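Local coordinates for phosphoethanolamine N-methyltransferase 1 (Haemonchus contortus, PDB 4KRG), which catalyses methyl transfer from S-adenosylmethionine to phosphoethanolamine, a step that probably opens the phosphocholine pathway of this parasitic nematode, at residues A[38-42]-A[221-226]; A[59-64]-A[121-127]; A[76-80]-A[102-106]; A[278-283]-A[402-406]; A[432-437]-A[458-462]. All coordinates share one frame; numbering follows the deposited sequence.

Interactions 2 and 3 and interactions 4 and 5 lie on opposite sides of the centre of a di-domain chain, with interaction 1 nearer the middle. Interactions 2 and 3, centres about 12 Å apart, lie in the N-terminal methyltransferase domain and meet through strand 60-64 and Arg80; interaction 3 is nested inside the loop closed by interaction 2. Interaction 1 encloses both along the chain, joining helices 38-50 and 220-226 near the bound phosphoethanolamine. Interactions 4 and 5 follow, centres about 9 Å apart, on the neighbouring antiparallel strands 400-408 and 458-465 respectively. Centres of interactions 2 and 5 are about 51 Å apart, so the ligand-bearing N-terminal domain and the far C-terminal domain have their own local contacts.

Interaction 1: residues A[38-42]-A[221-226]; sequences AQDLE and TYIRRC
Asp40 starts the contact with its backbone: its O lies 3.4 Å from NH1 of Arg225, but the angle is too poor for a hydrogen bond. The two charged groups also stay apart, with Asp40 OD1 5.5 Å from Arg225 NH1, so any attraction between them is probably mild.

Leu41 carries the largest share of the burial, a knob in a hole made by Thr221, Tyr222, Arg225 and Cys226. Its CG is anti to the carbonyl carbon (chi1 -40°), and the isobutyl end spreads its two methyls over different walls of the hole. CD2 lies against the aliphatic part of Arg225, 3.7 Å from its CD; the two side chains run antiparallel alongside one another, and the arginine is extended from CG to NE. CD1 takes the other wall, 3.9 Å from Tyr222 OH and 4.0 Å from Cys226 SG, and the leucine lies roughly perpendicular to the tyrosine. Nearer the backbone, Leu41 CB rests 4.1 Å from Thr221 CG2.

The short helical segments run at 138° to each other, their axes 11.1 Å apart, a gap bridged by side chains. Thr221 OG1 also bonds to Asp48 and Ser44 further along helix 38-50, while Tyr222, one turn of helix 220-226 from Cys226, packs on Met33 of helix 29-33 and on Trp129, residues of the phosphoethanolamine pocket.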
# COMPACT_ATOMS: atom_id res chain seq x y z
N ALA A 38 0.92 23.97 -0.23
CA ALA A 38 1.77 22.85 -0.61
C ALA A 38 3.20 23.05 -0.12
O ALA A 38 3.95 22.09 0.01
CB ALA A 38 1.74 22.67 -2.11
N GLN A 39 3.55 24.30 0.15
CA GLN A 39 4.88 24.63 0.67
C GLN A 39 5.12 23.87 1.98
O GLN A 39 6.22 23.38 2.22
CB GLN A 39 5.01 26.14 0.86
CG GLN A 39 6.44 26.66 1.04
CD GLN A 39 6.56 28.16 0.78
OE1 GLN A 39 6.25 28.64 -0.31
NE2 GLN A 39 7.01 28.90 1.79
N ASP A 40 4.08 23.76 2.80
CA ASP A 40 4.15 23.05 4.08
C ASP A 40 4.52 21.59 3.92
O ASP A 40 5.21 21.02 4.77
CB ASP A 40 2.80 23.11 4.80
CG ASP A 40 2.47 24.50 5.33
OD1 ASP A 40 3.39 25.34 5.42
OD2 ASP A 40 1.29 24.73 5.66
N LEU A 41 4.06 20.97 2.84
CA LEU A 41 4.16 19.52 2.69
C LEU A 41 5.21 19.05 1.71
O LEU A 41 5.68 17.92 1.81
CB LEU A 41 2.81 18.93 2.26
CG LEU A 41 1.52 19.46 2.87
CD1 LEU A 41 0.35 18.90 2.10
CD2 LEU A 41 1.43 19.06 4.33
N GLU A 42 5.58 19.90 0.75
CA GLU A 42 6.29 19.43 -0.45
C GLU A 42 7.60 18.66 -0.23
O GLU A 42 7.78 17.57 -0.78
CB GLU A 42 6.51 20.58 -1.45
CG GLU A 42 6.83 20.13 -2.86
CD GLU A 42 8.30 19.79 -3.06
OE1 GLU A 42 9.16 20.60 -2.67
OE2 GLU A 42 8.60 18.70 -3.59
N THR A 221 3.92 11.84 5.41
CA THR A 221 3.55 13.25 5.47
C THR A 221 2.04 13.50 5.44
O THR A 221 1.54 14.41 6.10
CB THR A 221 4.20 14.02 4.31
OG1 THR A 221 5.63 13.90 4.42
CG2 THR A 221 3.82 15.49 4.34
N TYR A 222 1.31 12.69 4.67
CA TYR A 222 -0.13 12.86 4.58
C TYR A 222 -0.88 12.32 5.79
O TYR A 222 -1.99 12.76 6.08
CB TYR A 222 -0.67 12.31 3.26
CG TYR A 222 -0.59 13.36 2.19
CD1 TYR A 222 -1.65 14.22 1.95
CD2 TYR A 222 0.57 13.54 1.45
CE1 TYR A 222 -1.58 15.20 1.00
CE2 TYR A 222 0.66 14.53 0.48
CZ TYR A 222 -0.42 15.36 0.26
OH TYR A 222 -0.35 16.34 -0.69
N ILE A 223 -0.27 11.39 6.51
CA ILE A 223 -0.85 10.99 7.78
C ILE A 223 -0.59 12.08 8.82
O ILE A 223 -1.52 12.55 9.48
CB ILE A 223 -0.31 9.65 8.27
CG1 ILE A 223 -0.76 8.53 7.33
CG2 ILE A 223 -0.78 9.38 9.70
CD1 ILE A 223 -0.17 7.19 7.66
N ARG A 224 0.67 12.50 8.96
CA ARG A 224 1.03 13.43 10.03
C ARG A 224 0.36 14.77 9.90
O ARG A 224 -0.09 15.35 10.89
CB ARG A 224 2.54 13.64 10.09
CG ARG A 224 3.34 12.43 10.49
CD ARG A 224 4.75 12.85 10.89
NE ARG A 224 5.34 13.76 9.92
CZ ARG A 224 5.92 13.36 8.80
NH1 ARG A 224 5.96 12.07 8.51
NH2 ARG A 224 6.45 14.24 7.96
N ARG A 225 0.29 15.29 8.68
CA ARG A 225 -0.17 16.66 8.48
C ARG A 225 -1.57 16.79 7.90
O ARG A 225 -2.18 17.84 8.01
CB ARG A 225 0.84 17.43 7.62
CG ARG A 225 2.20 17.47 8.25
CD ARG A 225 3.19 18.28 7.46
NE ARG A 225 4.47 18.38 8.16
CZ ARG A 225 5.08 19.52 8.47
NH1 ARG A 225 4.54 20.68 8.10
NH2 ARG A 225 6.23 19.51 9.12
N CYS A 226 -2.08 15.72 7.31
CA CYS A 226 -3.40 15.76 6.70
C CYS A 226 -4.37 14.72 7.25
O CYS A 226 -5.49 14.59 6.76
CB CYS A 226 -3.28 15.63 5.18
SG CYS A 226 -2.15 16.82 4.43

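Interaction 2: residues A[59-64]-A[121-127]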
# COMPACT_ATOMS: atom_id res chain seq x y z
N LYS A 59 21.39 3.92 -13.75
CA LYS A 59 20.10 3.48 -14.25
C LYS A 59 19.38 4.56 -15.06
O LYS A 59 19.59 5.76 -14.84
CB LYS A 59 19.24 2.96 -13.09
CG LYS A 59 19.81 1.67 -12.49
CD LYS A 59 19.11 1.23 -11.22
CE LYS A 59 19.80 -0.01 -10.64
NZ LYS A 59 20.14 0.15 -9.20
N ASP A 60 18.55 4.12 -16.00
CA ASP A 60 17.71 5.00 -16.79
C ASP A 60 16.29 5.04 -16.21
O ASP A 60 15.69 4.00 -15.96
CB ASP A 60 17.67 4.53 -18.26
CG ASP A 60 19.05 4.48 -18.90
OD1 ASP A 60 19.93 5.26 -18.48
OD2 ASP A 60 19.27 3.65 -19.81
N VAL A 61 15.77 6.25 -16.02
CA VAL A 61 14.48 6.45 -15.37
C VAL A 61 13.54 7.24 -16.28
O VAL A 61 13.98 8.16 -16.97
CB VAL A 61 14.64 7.24 -14.05
CG1 VAL A 61 13.32 7.39 -13.34
CG2 VAL A 61 15.65 6.56 -13.14
N VAL A 62 12.26 6.89 -16.29
CA VAL A 62 11.28 7.72 -16.96
C VAL A 62 10.28 8.22 -15.93
O VAL A 62 9.65 7.43 -15.23
CB VAL A 62 10.58 7.01 -18.15
CG1 VAL A 62 9.92 5.72 -17.72
CG2 VAL A 62 9.58 7.95 -18.81
N ASP A 63 10.17 9.54 -15.81
CA ASP A 63 9.27 10.17 -14.84
C ASP A 63 8.08 10.71 -15.62
O ASP A 63 8.19 11.74 -16.29
CB ASP A 63 9.99 11.29 -14.08
CG ASP A 63 9.08 12.04 -13.11
OD1 ASP A 63 7.91 11.64 -12.90
OD2 ASP A 63 9.55 13.05 -12.54
N ILE A 64 6.96 10.01 -15.55
CA ILE A 64 5.79 10.31 -16.38
C ILE A 64 4.73 11.09 -15.61
O ILE A 64 4.27 10.64 -14.56
CB ILE A 64 5.18 9.01 -16.93
CG1 ILE A 64 6.25 8.20 -17.65
CG2 ILE A 64 4.02 9.31 -17.86
CD1 ILE A 64 5.76 6.87 -18.16
N SER A 121 13.94 -0.61 -22.14
CA SER A 121 14.66 0.64 -22.36
C SER A 121 14.86 1.45 -21.08
O SER A 121 15.65 2.39 -21.08
CB SER A 121 13.94 1.48 -23.40
OG SER A 121 12.61 1.73 -23.01
N VAL A 122 14.15 1.10 -20.01
CA VAL A 122 14.35 1.78 -18.72
C VAL A 122 14.47 0.79 -17.56
O VAL A 122 14.12 -0.38 -17.68
CB VAL A 122 13.24 2.81 -18.39
CG1 VAL A 122 13.26 3.96 -19.38
CG2 VAL A 122 11.88 2.15 -18.36
N ASP A 123 14.98 1.29 -16.44
CA ASP A 123 15.12 0.49 -15.23
C ASP A 123 14.09 0.86 -14.19
O ASP A 123 13.71 0.05 -13.36
CB ASP A 123 16.52 0.68 -14.64
CG ASP A 123 17.61 0.23 -15.58
OD1 ASP A 123 17.67 -0.99 -15.84
OD2 ASP A 123 18.38 1.08 -16.07
N LEU A 124 13.64 2.11 -14.24
CA LEU A 124 12.60 2.59 -13.33
C LEU A 124 11.55 3.39 -14.10
O LEU A 124 11.89 4.31 -14.84
CB LEU A 124 13.20 3.47 -12.24
CG LEU A 124 12.22 4.15 -11.27
CD1 LEU A 124 11.48 3.13 -10.43
CD2 LEU A 124 12.94 5.14 -10.37
N VAL A 125 10.29 3.01 -13.93
CA VAL A 125 9.19 3.83 -14.39
C VAL A 125 8.64 4.52 -13.15
O VAL A 125 8.11 3.88 -12.26
CB VAL A 125 8.09 2.98 -15.08
CG1 VAL A 125 6.83 3.82 -15.36
CG2 VAL A 125 8.61 2.40 -16.38
N PHE A 126 8.82 5.84 -13.08
CA PHE A 126 8.42 6.58 -11.90
C PHE A 126 7.19 7.41 -12.16
O PHE A 126 7.15 8.21 -13.10
CB PHE A 126 9.55 7.50 -11.42
CG PHE A 126 9.18 8.29 -10.20
CD1 PHE A 126 9.39 7.77 -8.93
CD2 PHE A 126 8.62 9.56 -10.32
CE1 PHE A 126 9.05 8.50 -7.80
CE2 PHE A 126 8.27 10.29 -9.18
CZ PHE A 126 8.48 9.76 -7.93
N THR A 127 6.18 7.23 -11.33
CA THR A 127 5.01 8.09 -11.37
C THR A 127 4.60 8.46 -9.95
O THR A 127 4.96 7.78 -8.99
CB THR A 127 3.82 7.42 -12.08
OG1 THR A 127 3.37 6.31 -11.30
CG2 THR A 127 4.20 6.94 -13.48
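Val61, Val62 and Asp63 pair in parallel with Leu124, Val125 and Phe126, two neighbouring strands of the Rossmann-like class I methyltransferase fold. Strand 60-64 runs into the glycine-rich loop that in this family lies by the cofactor, and the Ile64 side chain is about 5 Å from bound S-adenosylhomocysteine.

Backbone bonding follows the parallel ladder: Val62 N to Leu124 O, Phe126 N to Val62 O (2.8 Å) and Ile64 N to Phe126 O. At the start of the pairing the chain turns a corner at Asp123, and Asp60 O accepts two consecutive amides, Asp123 N at 2.8 Å and Leu124 N at 3.3 Å.

One polar side chain extends the ladder. Asp123 OD2 receives Asp60 N at 3.0 Å on its anti lone pair, with the N-H nearly straight at 168°; Arg151 also holds this carboxylate through a salt bridge, and Arg80 does the same for Asp60.

Apolar packing covers both faces. Val61 CG1 lies 3.7 Å from Leu124 CD2 on the face shared with Phe126. On the other face Val62 CG1 meets Val125 CG2 at 3.8 Å and also touches Val122 CG1. Helix 136-149 covers this side through Phe142, which touches Ile64 and Val125.

Asp63 and Phe126 rise together from neighbouring strands, carboxylate and ring planes 86° apart. While Asp63 OD2 bonds to Thr72, OD1 lies in the plane of the ring at its edge, 3.4 Å from Phe126 CD2.

Interaction 3: residues A[76-80]-A[102-106]; sequences AETAR and MGNIS
Asn104 ties the turn that enters strand 105-109 to the end of helix 70-78 and the residues after it, in a polar contact with a small apolar patch beside it. Its carboxamide nitrogen gives its two N-H bonds to two different carbonyls. The hydrogen on the OD1 side goes to Ala76 O, 2.9 Å from ND2, meeting that carbonyl in its plane on a lone pair. The other hydrogen, on the side of CB, is used for Arg80 O, 3.3 Å from ND2; here the donor stands above the carbonyl plane, well off any lone pair. Both bonds are fairly straight, 161° and 160°, and both acceptors lie close to the amide plane, which fixes the rotation of the group. The amide is brought there by a first torsion that sets CG between backbone N and carbonyl carbon (chi1 64°).

Ala76 is the centre of the apolar patch, its methyl CB 3.6 Å from Ile105 CG1. Residue 102 is a selenomethionine, here called Met102; its chain bends at the last torsion, bringing the terminal CE to 3.7 Å from Ala76 CB and 3.5 Å from Ala76 O, over the last turn of the helix. The carboxamide oxygen also lies beside the methyl, with Asn104 OD1 3.4 Å from Ala76 CB.

Strand 81-86, which follows Arg80 directly, lies between strands 60-64 and 105-109. Ala76 packs on its Val82, Asn104 and Ser106 bond to the Val82 backbone, and Arg80 makes a salt bridge with Asp60 at the start of strand 60-64.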
# COMPACT_ATOMS: atom_id res chain seq x y z
N ALA A 76 17.48 12.81 -11.17
CA ALA A 76 18.63 12.98 -12.05
C ALA A 76 19.95 13.20 -11.31
O ALA A 76 21.01 13.24 -11.93
CB ALA A 76 18.39 14.12 -13.02
N GLU A 77 19.90 13.35 -9.99
CA GLU A 77 21.13 13.47 -9.20
C GLU A 77 21.91 12.17 -9.19
O GLU A 77 23.14 12.18 -9.13
CB GLU A 77 20.83 13.87 -7.75
CG GLU A 77 20.38 15.30 -7.56
CD GLU A 77 20.01 15.60 -6.12
OE1 GLU A 77 20.30 14.76 -5.24
OE2 GLU A 77 19.42 16.67 -5.86
N THR A 78 21.21 11.04 -9.22
CA THR A 78 21.89 9.75 -9.16
C THR A 78 21.65 8.83 -10.35
O THR A 78 22.51 8.00 -10.68
CB THR A 78 21.61 9.02 -7.84
OG1 THR A 78 20.19 8.93 -7.63
CG2 THR A 78 22.24 9.78 -6.68
N ALA A 79 20.51 8.96 -11.01
CA ALA A 79 20.21 8.18 -12.21
C ALA A 79 21.17 8.57 -13.33
O ALA A 79 21.62 9.72 -13.40
CB ALA A 79 18.78 8.40 -12.66
N ARG A 80 21.48 7.63 -14.21
CA ARG A 80 22.31 7.97 -15.36
C ARG A 80 21.59 9.00 -16.22
O ARG A 80 22.18 9.98 -16.65
CB ARG A 80 22.64 6.74 -16.20
CG ARG A 80 23.50 7.08 -17.40
CD ARG A 80 23.91 5.86 -18.19
NE ARG A 80 22.80 5.30 -18.96
CZ ARG A 80 22.95 4.46 -19.98
NH1 ARG A 80 24.17 4.08 -20.36
NH2 ARG A 80 21.89 3.99 -20.62
N MSE A 102 21.23 21.16 -14.93
CA MSE A 102 21.53 19.74 -15.09
C MSE A 102 21.58 19.33 -16.55
O MSE A 102 20.97 19.97 -17.40
CB MSE A 102 20.52 18.91 -14.32
CG MSE A 102 20.39 19.37 -12.89
SE MSE A 102 19.29 18.20 -11.83
CE MSE A 102 20.53 16.73 -11.62
N GLY A 103 22.31 18.27 -16.84
CA GLY A 103 22.56 17.89 -18.22
C GLY A 103 22.18 16.48 -18.60
O GLY A 103 22.45 16.05 -19.73
N ASN A 104 21.56 15.74 -17.69
CA ASN A 104 21.15 14.36 -17.96
C ASN A 104 19.64 14.15 -17.97
O ASN A 104 19.16 13.05 -17.71
CB ASN A 104 21.80 13.38 -16.98
CG ASN A 104 21.36 13.60 -15.54
OD1 ASN A 104 21.02 14.72 -15.14
ND2 ASN A 104 21.36 12.54 -14.74
N ILE A 105 18.91 15.21 -18.28
CA ILE A 105 17.45 15.13 -18.35
C ILE A 105 16.95 15.43 -19.76
O ILE A 105 17.28 16.47 -20.34
CB ILE A 105 16.79 16.13 -17.39
CG1 ILE A 105 17.27 15.92 -15.95
CG2 ILE A 105 15.27 15.99 -17.46
CD1 ILE A 105 16.87 17.03 -15.02
N SER A 106 16.17 14.51 -20.30
CA SER A 106 15.45 14.75 -21.54
C SER A 106 14.02 15.16 -21.19
O SER A 106 13.47 14.69 -20.20
CB SER A 106 15.43 13.50 -22.42
OG SER A 106 16.70 13.26 -23.02

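Interaction 4: residues A[278-283]-A[402-406]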
# COMPACT_ATOMS: atom_id res chain seq x y z
N TRP A 278 -13.06 -9.20 18.49
CA TRP A 278 -13.40 -10.21 19.48
C TRP A 278 -12.17 -10.66 20.26
O TRP A 278 -12.28 -11.15 21.37
CB TRP A 278 -14.15 -11.41 18.89
CG TRP A 278 -13.38 -12.38 18.02
CD1 TRP A 278 -13.44 -12.47 16.67
CD2 TRP A 278 -12.53 -13.45 18.46
NE1 TRP A 278 -12.65 -13.51 16.23
CE2 TRP A 278 -12.09 -14.13 17.31
CE3 TRP A 278 -12.09 -13.90 19.71
CZ2 TRP A 278 -11.22 -15.22 17.37
CZ3 TRP A 278 -11.23 -14.98 19.77
CH2 TRP A 278 -10.81 -15.63 18.60
N THR A 279 -11.00 -10.45 19.66
CA THR A 279 -9.76 -10.89 20.26
C THR A 279 -9.28 -9.95 21.37
O THR A 279 -8.35 -10.28 22.10
CB THR A 279 -8.65 -11.02 19.21
OG1 THR A 279 -8.42 -9.73 18.62
CG2 THR A 279 -9.05 -11.99 18.12
N ASP A 280 -9.91 -8.78 21.49
CA ASP A 280 -9.54 -7.81 22.52
C ASP A 280 -9.54 -8.44 23.90
O ASP A 280 -8.55 -8.32 24.64
CB ASP A 280 -10.52 -6.63 22.55
CG ASP A 280 -10.50 -5.81 21.28
OD1 ASP A 280 -9.65 -6.07 20.41
OD2 ASP A 280 -11.34 -4.90 21.15
N LYS A 281 -10.64 -9.10 24.24
CA LYS A 281 -10.83 -9.73 25.54
C LYS A 281 -9.76 -10.80 25.79
O LYS A 281 -9.29 -10.96 26.92
CB LYS A 281 -12.23 -10.34 25.64
CG LYS A 281 -12.49 -11.14 26.92
CD LYS A 281 -12.91 -10.23 28.08
CE LYS A 281 -12.71 -10.87 29.45
NZ LYS A 281 -13.53 -12.09 29.66
N ILE A 282 -9.38 -11.51 24.74
CA ILE A 282 -8.36 -12.56 24.84
C ILE A 282 -6.97 -11.98 25.06
O ILE A 282 -6.25 -12.40 25.96
CB ILE A 282 -8.33 -13.42 23.57
CG1 ILE A 282 -9.71 -14.01 23.28
CG2 ILE A 282 -7.28 -14.50 23.69
CD1 ILE A 282 -10.29 -14.81 24.41
N PHE A 283 -6.59 -11.03 24.22
CA PHE A 283 -5.28 -10.39 24.30
C PHE A 283 -5.12 -9.58 25.59
O PHE A 283 -4.00 -9.29 26.00
CB PHE A 283 -5.06 -9.46 23.10
CG PHE A 283 -4.59 -10.17 21.84
CD1 PHE A 283 -3.37 -10.84 21.81
CD2 PHE A 283 -5.35 -10.11 20.68
CE1 PHE A 283 -2.94 -11.48 20.66
CE2 PHE A 283 -4.91 -10.74 19.52
CZ PHE A 283 -3.70 -11.42 19.51
N VAL A 402 6.82 -11.22 22.66
CA VAL A 402 5.79 -11.48 21.66
C VAL A 402 4.57 -12.09 22.33
O VAL A 402 4.67 -12.69 23.40
CB VAL A 402 6.30 -12.41 20.54
CG1 VAL A 402 7.60 -11.89 19.96
CG2 VAL A 402 6.49 -13.82 21.06
N VAL A 403 3.42 -11.90 21.70
CA VAL A 403 2.17 -12.51 22.14
C VAL A 403 1.47 -13.03 20.89
O VAL A 403 1.21 -12.26 19.95
CB VAL A 403 1.26 -11.51 22.89
CG1 VAL A 403 -0.04 -12.18 23.33
CG2 VAL A 403 1.97 -10.92 24.09
N LEU A 404 1.18 -14.32 20.86
CA LEU A 404 0.54 -14.92 19.69
C LEU A 404 -0.80 -15.53 20.05
O LEU A 404 -0.91 -16.23 21.05
CB LEU A 404 1.43 -16.02 19.10
CG LEU A 404 2.89 -15.65 18.87
CD1 LEU A 404 3.67 -16.87 18.41
CD2 LEU A 404 3.01 -14.53 17.86
N LEU A 405 -1.82 -15.25 19.25
CA LEU A 405 -3.09 -15.97 19.35
C LEU A 405 -3.13 -16.91 18.16
O LEU A 405 -2.95 -16.49 17.02
CB LEU A 405 -4.29 -15.02 19.34
CG LEU A 405 -5.69 -15.62 19.47
CD1 LEU A 405 -5.84 -16.45 20.74
CD2 LEU A 405 -6.74 -14.53 19.42
N GLU A 406 -3.33 -18.20 18.42
CA GLU A 406 -3.21 -19.19 17.36
C GLU A 406 -4.42 -20.11 17.26
O GLU A 406 -4.81 -20.72 18.24
CB GLU A 406 -1.96 -20.04 17.58
CG GLU A 406 -0.67 -19.30 17.37
CD GLU A 406 -0.48 -18.88 15.93
OE1 GLU A 406 -0.99 -19.57 15.02
OE2 GLU A 406 0.20 -17.85 15.72
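Leu405 is the main bump of this contact, pushed from strand 400-408 into a hollow formed by Trp278, Thr279, Ile282 and Phe283. With CG anti to the backbone N (chi1 -179°), its branched end is carried out from the strand, and each part of it fills a different corner. CD2 enters beside Thr279, 3.7 Å from its CG2, and comes obliquely to the indole, 4.3 Å from Trp278 CH2. CD1 turns to Ile282, 3.8 Å from CG2, the two side chains meeting almost square. The root of the leucine is closed off by Phe283, whose CZ comes within 3.7 Å of Leu405 CB.

Phe283 in turn fills the space along the strand next to Val403. It passes Val403 in the opposite direction, and Val403 CG1 sits at the edge of the ring, in its plane, 3.9 Å from CD1. The Thr279-Trp278 wall is itself packed: Thr279 CG2 lies 3.7 Å above the indole plane, over its centre, and Thr279 OG1 is hydrogen-bonded to His311 O.

All the touching residues are buried. Strand 400-408 lies between strands 372-378 and 458-465, and Phe283 packs on Val376 and Thr378 of the former and touches a bound octyl glucoside. Trp278 meets Tyr459 of the latter edge-to-face, and helix 434-448 covers Trp278 and Ile282 through Ser437.

Interaction 5: residues A[432-437]-A[458-462]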
# COMPACT_ATOMS: atom_id res chain seq x y z
N ASP A 432 -4.34 -22.41 26.90
CA ASP A 432 -5.52 -22.75 26.13
C ASP A 432 -6.59 -21.68 26.37
O ASP A 432 -7.07 -21.54 27.50
CB ASP A 432 -6.02 -24.12 26.59
CG ASP A 432 -7.23 -24.62 25.82
OD1 ASP A 432 -7.79 -23.87 24.99
OD2 ASP A 432 -7.63 -25.78 26.05
N VAL A 433 -6.95 -20.94 25.33
CA VAL A 433 -8.02 -19.94 25.43
C VAL A 433 -9.24 -20.27 24.56
O VAL A 433 -9.95 -19.37 24.12
CB VAL A 433 -7.53 -18.50 25.11
CG1 VAL A 433 -6.63 -17.97 26.22
CG2 VAL A 433 -6.85 -18.43 23.75
N THR A 434 -9.49 -21.56 24.35
CA THR A 434 -10.58 -21.99 23.47
C THR A 434 -11.97 -21.54 23.94
O THR A 434 -12.74 -20.98 23.16
CB THR A 434 -10.57 -23.51 23.28
OG1 THR A 434 -9.33 -23.90 22.67
CG2 THR A 434 -11.73 -23.96 22.40
N GLN A 435 -12.29 -21.80 25.20
CA GLN A 435 -13.60 -21.45 25.74
C GLN A 435 -13.81 -19.94 25.78
O GLN A 435 -14.89 -19.45 25.43
CB GLN A 435 -13.82 -22.07 27.11
CG GLN A 435 -13.74 -23.58 27.11
CD GLN A 435 -14.65 -24.23 26.07
OE1 GLN A 435 -15.79 -23.80 25.87
NE2 GLN A 435 -14.15 -25.26 25.41
N GLU A 436 -12.79 -19.20 26.22
CA GLU A 436 -12.85 -17.74 26.23
C GLU A 436 -13.08 -17.19 24.82
O GLU A 436 -13.89 -16.28 24.63
CB GLU A 436 -11.56 -17.15 26.81
CG GLU A 436 -11.27 -17.53 28.26
CD GLU A 436 -10.26 -18.67 28.40
OE1 GLU A 436 -10.39 -19.69 27.68
OE2 GLU A 436 -9.34 -18.55 29.24
N SER A 437 -12.38 -17.75 23.85
CA SER A 437 -12.50 -17.33 22.46
C SER A 437 -13.89 -17.65 21.90
O SER A 437 -14.48 -16.84 21.20
CB SER A 437 -11.41 -17.98 21.60
OG SER A 437 -10.14 -17.51 21.98
N ASN A 458 -10.07 -24.15 17.76
CA ASN A 458 -9.55 -24.00 19.12
C ASN A 458 -8.48 -22.91 19.12
O ASN A 458 -7.96 -22.56 18.05
CB ASN A 458 -8.99 -25.33 19.61
CG ASN A 458 -10.03 -26.41 19.63
OD1 ASN A 458 -11.16 -26.17 20.03
ND2 ASN A 458 -9.66 -27.60 19.19
N TYR A 459 -8.15 -22.36 20.29
CA TYR A 459 -7.19 -21.26 20.35
C TYR A 459 -6.18 -21.37 21.47
O TYR A 459 -6.52 -21.69 22.61
CB TYR A 459 -7.91 -19.91 20.43
CG TYR A 459 -8.54 -19.50 19.13
CD1 TYR A 459 -7.79 -18.90 18.13
CD2 TYR A 459 -9.89 -19.74 18.88
CE1 TYR A 459 -8.36 -18.53 16.93
CE2 TYR A 459 -10.47 -19.38 17.68
CZ TYR A 459 -9.70 -18.78 16.71
OH TYR A 459 -10.27 -18.43 15.51
N LEU A 460 -4.93 -21.09 21.13
CA LEU A 460 -3.85 -21.00 22.10
C LEU A 460 -3.39 -19.55 22.18
O LEU A 460 -3.28 -18.86 21.17
CB LEU A 460 -2.68 -21.88 21.70
CG LEU A 460 -2.92 -23.38 21.53
CD1 LEU A 460 -1.66 -24.07 21.03
CD2 LEU A 460 -3.39 -24.00 22.83
N LEU A 461 -3.11 -19.11 23.40
CA LEU A 461 -2.53 -17.79 23.61
C LEU A 461 -1.12 -18.03 24.08
O LEU A 461 -0.90 -18.69 25.10
CB LEU A 461 -3.33 -17.02 24.65
CG LEU A 461 -2.96 -15.56 24.91
CD1 LEU A 461 -3.09 -14.75 23.63
CD2 LEU A 461 -3.85 -14.98 25.99
N ILE A 462 -0.15 -17.52 23.33
CA ILE A 462 1.25 -17.80 23.61
C ILE A 462 2.04 -16.51 23.86
O ILE A 462 1.85 -15.51 23.17
CB ILE A 462 1.89 -18.59 22.44
CG1 ILE A 462 1.05 -19.84 22.15
CG2 ILE A 462 3.33 -18.96 22.76
CD1 ILE A 462 1.28 -20.43 20.79
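Thr434 meets Tyr459 where strand 428-432 passes into helix 434-448, with Val433 at the N-cap position. With its hydroxyl anti to the carbonyl carbon (chi1 -61°), OG1 accepts Tyr459 N at 3.1 Å and gives its proton to Asp432 OD1 at 2.8 Å. CG2 lies 3.3 Å from Asn458 OD1, while ND2 of that amide bonds to Ser409.

The Asp432 side chain extends away from its own backbone N (CG anti, chi1 -178°), folding the carboxylate over the start of the helix. OD1 takes Thr434 N nearly head-on, an Asx turn, and the threonine hydroxyl on its syn side. Asp432 and Leu460 form an antiparallel non-hydrogen-bonded pair, and next to it Val433 N bonds to Tyr459 O at 2.9 Å. Val433 CG1 packs on Leu461 CB at 3.8 Å, and CG2 on Tyr459.

Ser437 sets CB 3.6 Å from Tyr459 CD2, while its OG and N grip Val433 O from opposite faces. Tyr459 OH bonds to Ser455.

The chemistry suggests a polar chain from carboxylate through hydroxyl to strand amide: Asp432, at the positive end of a helix, is probably ionised, and its pull would polarise Thr434 OG1 and make it a better acceptor for Tyr459 N.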